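Local structure of pngf-ii (Elizabethkingia meningoseptica, 4R4X) at residues Glu90-Lys101 / Glu112-Lys120. The protein is a peptide:N-glycosidase that probably releases N-linked glycans from glycoproteins by cleaving the bond between the sugar and asparagine. Sequence-based numbering, arbitrary orientation.
Sequences ETGKILGYNVKK and EVWYTNDLK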
# COMPACT_ATOMS: atom_id res chain seq x y z
N GLU A 90 -23.98 28.44 35.46
CA GLU A 90 -23.29 29.55 34.83
C GLU A 90 -24.15 30.13 33.72
O GLU A 90 -24.74 29.39 32.91
CB GLU A 90 -21.91 29.15 34.31
CG GLU A 90 -20.94 28.88 35.44
CD GLU A 90 -19.59 28.45 34.98
OE1 GLU A 90 -19.03 29.08 34.05
OE2 GLU A 90 -19.08 27.47 35.56
N THR A 91 -24.24 31.45 33.72
CA THR A 91 -25.02 32.20 32.75
C THR A 91 -24.22 33.41 32.32
O THR A 91 -23.23 33.82 32.98
CB THR A 91 -26.41 32.66 33.29
OG1 THR A 91 -26.24 33.60 34.35
CG2 THR A 91 -27.22 31.49 33.81
N GLY A 92 -24.64 34.00 31.22
CA GLY A 92 -23.99 35.20 30.74
C GLY A 92 -24.60 35.64 29.45
O GLY A 92 -25.74 35.29 29.14
N LYS A 93 -23.84 36.43 28.71
CA LYS A 93 -24.23 36.83 27.36
C LYS A 93 -23.08 36.66 26.38
O LYS A 93 -21.91 36.87 26.72
CB LYS A 93 -24.69 38.28 27.36
CG LYS A 93 -26.06 38.52 27.92
CD LYS A 93 -26.30 40.01 27.97
CE LYS A 93 -27.73 40.38 28.27
NZ LYS A 93 -28.50 40.49 27.00
N ILE A 94 -23.44 36.26 25.15
CA ILE A 94 -22.52 36.25 24.03
C ILE A 94 -23.22 36.97 22.88
O ILE A 94 -24.36 36.62 22.53
CB ILE A 94 -22.11 34.82 23.62
CG1 ILE A 94 -21.28 34.19 24.75
CG2 ILE A 94 -21.34 34.82 22.30
CD1 ILE A 94 -20.94 32.74 24.55
N LEU A 95 -22.55 37.99 22.34
CA LEU A 95 -23.11 38.82 21.27
C LEU A 95 -24.49 39.33 21.57
O LEU A 95 -25.34 39.45 20.67
CB LEU A 95 -23.13 38.02 19.97
CG LEU A 95 -21.76 37.51 19.53
CD1 LEU A 95 -21.93 36.70 18.27
CD2 LEU A 95 -20.72 38.62 19.33
N GLY A 96 -24.74 39.63 22.84
CA GLY A 96 -26.02 40.17 23.25
C GLY A 96 -27.11 39.16 23.53
O GLY A 96 -28.22 39.56 23.88
N TYR A 97 -26.80 37.86 23.38
CA TYR A 97 -27.75 36.76 23.63
C TYR A 97 -27.52 36.09 24.98
O TYR A 97 -26.39 35.79 25.35
CB TYR A 97 -27.65 35.71 22.50
CG TYR A 97 -27.97 36.29 21.14
CD1 TYR A 97 -29.28 36.63 20.81
CD2 TYR A 97 -26.98 36.55 20.21
CE1 TYR A 97 -29.60 37.18 19.59
CE2 TYR A 97 -27.29 37.12 18.98
CZ TYR A 97 -28.61 37.43 18.69
OH TYR A 97 -28.93 37.99 17.48
N ASN A 98 -28.60 35.80 25.71
CA ASN A 98 -28.47 35.09 26.98
C ASN A 98 -28.04 33.65 26.76
O ASN A 98 -28.63 32.97 25.92
CB ASN A 98 -29.79 35.11 27.72
CG ASN A 98 -30.19 36.50 28.15
OD1 ASN A 98 -29.40 37.23 28.73
ND2 ASN A 98 -31.39 36.89 27.81
N VAL A 99 -27.03 33.21 27.51
CA VAL A 99 -26.46 31.87 27.38
C VAL A 99 -26.40 31.17 28.73
O VAL A 99 -26.27 31.82 29.79
CB VAL A 99 -25.06 31.86 26.72
CG1 VAL A 99 -25.15 32.31 25.25
CG2 VAL A 99 -24.06 32.74 27.47
N LYS A 100 -26.51 29.84 28.67
CA LYS A 100 -26.32 28.92 29.78
C LYS A 100 -25.19 28.00 29.40
O LYS A 100 -24.98 27.70 28.23
CB LYS A 100 -27.58 28.09 30.03
CG LYS A 100 -28.75 28.86 30.60
CD LYS A 100 -30.05 28.07 30.63
CE LYS A 100 -30.00 26.84 31.53
NZ LYS A 100 -29.56 27.14 32.93
N LYS A 101 -24.44 27.56 30.39
CA LYS A 101 -23.40 26.61 30.17
C LYS A 101 -23.81 25.24 30.64
O LYS A 101 -24.41 25.08 31.70
CB LYS A 101 -22.14 27.02 30.91
CG LYS A 101 -20.93 26.23 30.48
CD LYS A 101 -19.72 26.55 31.35
CE LYS A 101 -19.47 25.48 32.39
NZ LYS A 101 -18.20 25.71 33.10
N GLU A 112 -17.15 22.21 27.36
CA GLU A 112 -18.14 23.13 27.88
C GLU A 112 -18.87 23.79 26.71
O GLU A 112 -18.25 24.25 25.75
CB GLU A 112 -17.48 24.20 28.74
CG GLU A 112 -16.59 23.67 29.85
CD GLU A 112 -15.73 24.78 30.43
OE1 GLU A 112 -14.56 24.95 29.98
OE2 GLU A 112 -16.24 25.52 31.29
N VAL A 113 -20.20 23.82 26.80
CA VAL A 113 -21.06 24.32 25.75
C VAL A 113 -21.94 25.46 26.31
O VAL A 113 -22.63 25.30 27.33
CB VAL A 113 -21.89 23.16 25.17
CG1 VAL A 113 -22.85 23.63 24.11
CG2 VAL A 113 -20.93 22.11 24.58
N TRP A 114 -21.85 26.63 25.68
CA TRP A 114 -22.67 27.77 26.04
C TRP A 114 -23.69 28.00 24.93
O TRP A 114 -23.30 28.16 23.78
CB TRP A 114 -21.82 29.00 26.15
CG TRP A 114 -20.89 29.03 27.26
CD1 TRP A 114 -19.64 28.54 27.29
CD2 TRP A 114 -21.12 29.66 28.52
NE1 TRP A 114 -19.05 28.81 28.52
CE2 TRP A 114 -19.95 29.50 29.29
CE3 TRP A 114 -22.20 30.34 29.08
CZ2 TRP A 114 -19.82 30.01 30.58
CZ3 TRP A 114 -22.08 30.84 30.39
CH2 TRP A 114 -20.89 30.66 31.12
N TYR A 115 -24.97 28.02 25.29
CA TYR A 115 -26.04 28.05 24.29
C TYR A 115 -27.13 29.03 24.67
O TYR A 115 -27.40 29.25 25.86
CB TYR A 115 -26.64 26.66 24.10
CG TYR A 115 -27.30 26.09 25.36
CD1 TYR A 115 -26.55 25.41 26.31
CD2 TYR A 115 -28.66 26.28 25.62
CE1 TYR A 115 -27.13 24.90 27.46
CE2 TYR A 115 -29.26 25.77 26.77
CZ TYR A 115 -28.49 25.08 27.68
OH TYR A 115 -29.07 24.57 28.83
N THR A 116 -27.78 29.59 23.65
CA THR A 116 -28.94 30.44 23.84
C THR A 116 -30.21 29.85 23.27
O THR A 116 -30.18 29.14 22.25
CB THR A 116 -28.76 31.84 23.20
OG1 THR A 116 -29.89 32.67 23.52
CG2 THR A 116 -28.64 31.75 21.70
N ASN A 117 -31.34 30.18 23.89
CA ASN A 117 -32.63 29.88 23.28
C ASN A 117 -33.40 31.13 22.91
O ASN A 117 -34.58 31.05 22.56
CB ASN A 117 -33.43 28.95 24.17
CG ASN A 117 -32.97 27.51 24.01
OD1 ASN A 117 -33.11 26.92 22.94
ND2 ASN A 117 -32.38 26.97 25.04
N ASP A 118 -32.70 32.26 22.87
CA ASP A 118 -33.31 33.56 22.59
C ASP A 118 -33.98 33.62 21.21
O ASP A 118 -34.98 34.33 21.03
CB ASP A 118 -32.26 34.68 22.68
CG ASP A 118 -31.83 35.02 24.14
OD1 ASP A 118 -32.11 34.25 25.08
OD2 ASP A 118 -31.17 36.07 24.32
N LEU A 119 -33.43 32.91 20.24
CA LEU A 119 -33.87 33.03 18.85
C LEU A 119 -34.79 31.89 18.40
O LEU A 119 -35.15 31.85 17.22
CB LEU A 119 -32.66 33.10 17.91
CG LEU A 119 -31.72 34.28 18.05
CD1 LEU A 119 -30.46 34.09 17.22
CD2 LEU A 119 -32.39 35.59 17.68
N LYS A 120 -35.15 30.97 19.28
CA LYS A 120 -36.04 29.85 18.92
C LYS A 120 -35.52 29.10 17.68
O LYS A 120 -36.30 28.69 16.80
CB LYS A 120 -37.48 30.33 18.71
CG LYS A 120 -38.10 31.03 19.92
CD LYS A 120 -37.98 32.54 19.81
CE LYS A 120 -38.26 33.25 21.13
NZ LYS A 120 -39.67 33.05 21.59
O HOH W 1 -31.85 31.87 25.98
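The indole of W114 takes K101 over one face. CB of K101 sits 3.5 Å from the centroid of the six-membered ring, 4° off its normal, a CH-pi contact. K101 CG is anti to the backbone N (chi1 -167°), which lays the chain over the ring. The carbonyl carbon of T91 lies at the ring edge. V99 CG2 approaches W114 CE3 obliquely, at 3.4 Å. The Y115 ring has K100 CB over one face. N117 ND2, hydrogen-bonded to L132 O, lies at its edge. D118 OD2 lies near the edge of the Y97 ring, and L119 CD2 meets Y97 obliquely.

Beyond the indole, K101 NZ forms salt bridges with two carboxylates. It uses the anti lone pair of E112 OE2 at 2.7 Å and meets E90 OE2 from above the carboxylate plane at 3.2 Å. At the other end, D118 OD2 accepts from N98 N at 2.9 Å. T116 OG1 donates to N98 O. It also accepts from D118 N, which makes an ST turn.

K100 and Y115 form a hydrogen-bonded antiparallel pair. Strands 86-94, 97-106 and 109-116 pair in sequence as an antiparallel beta meander, within the N-terminal domain of the N-glycanase.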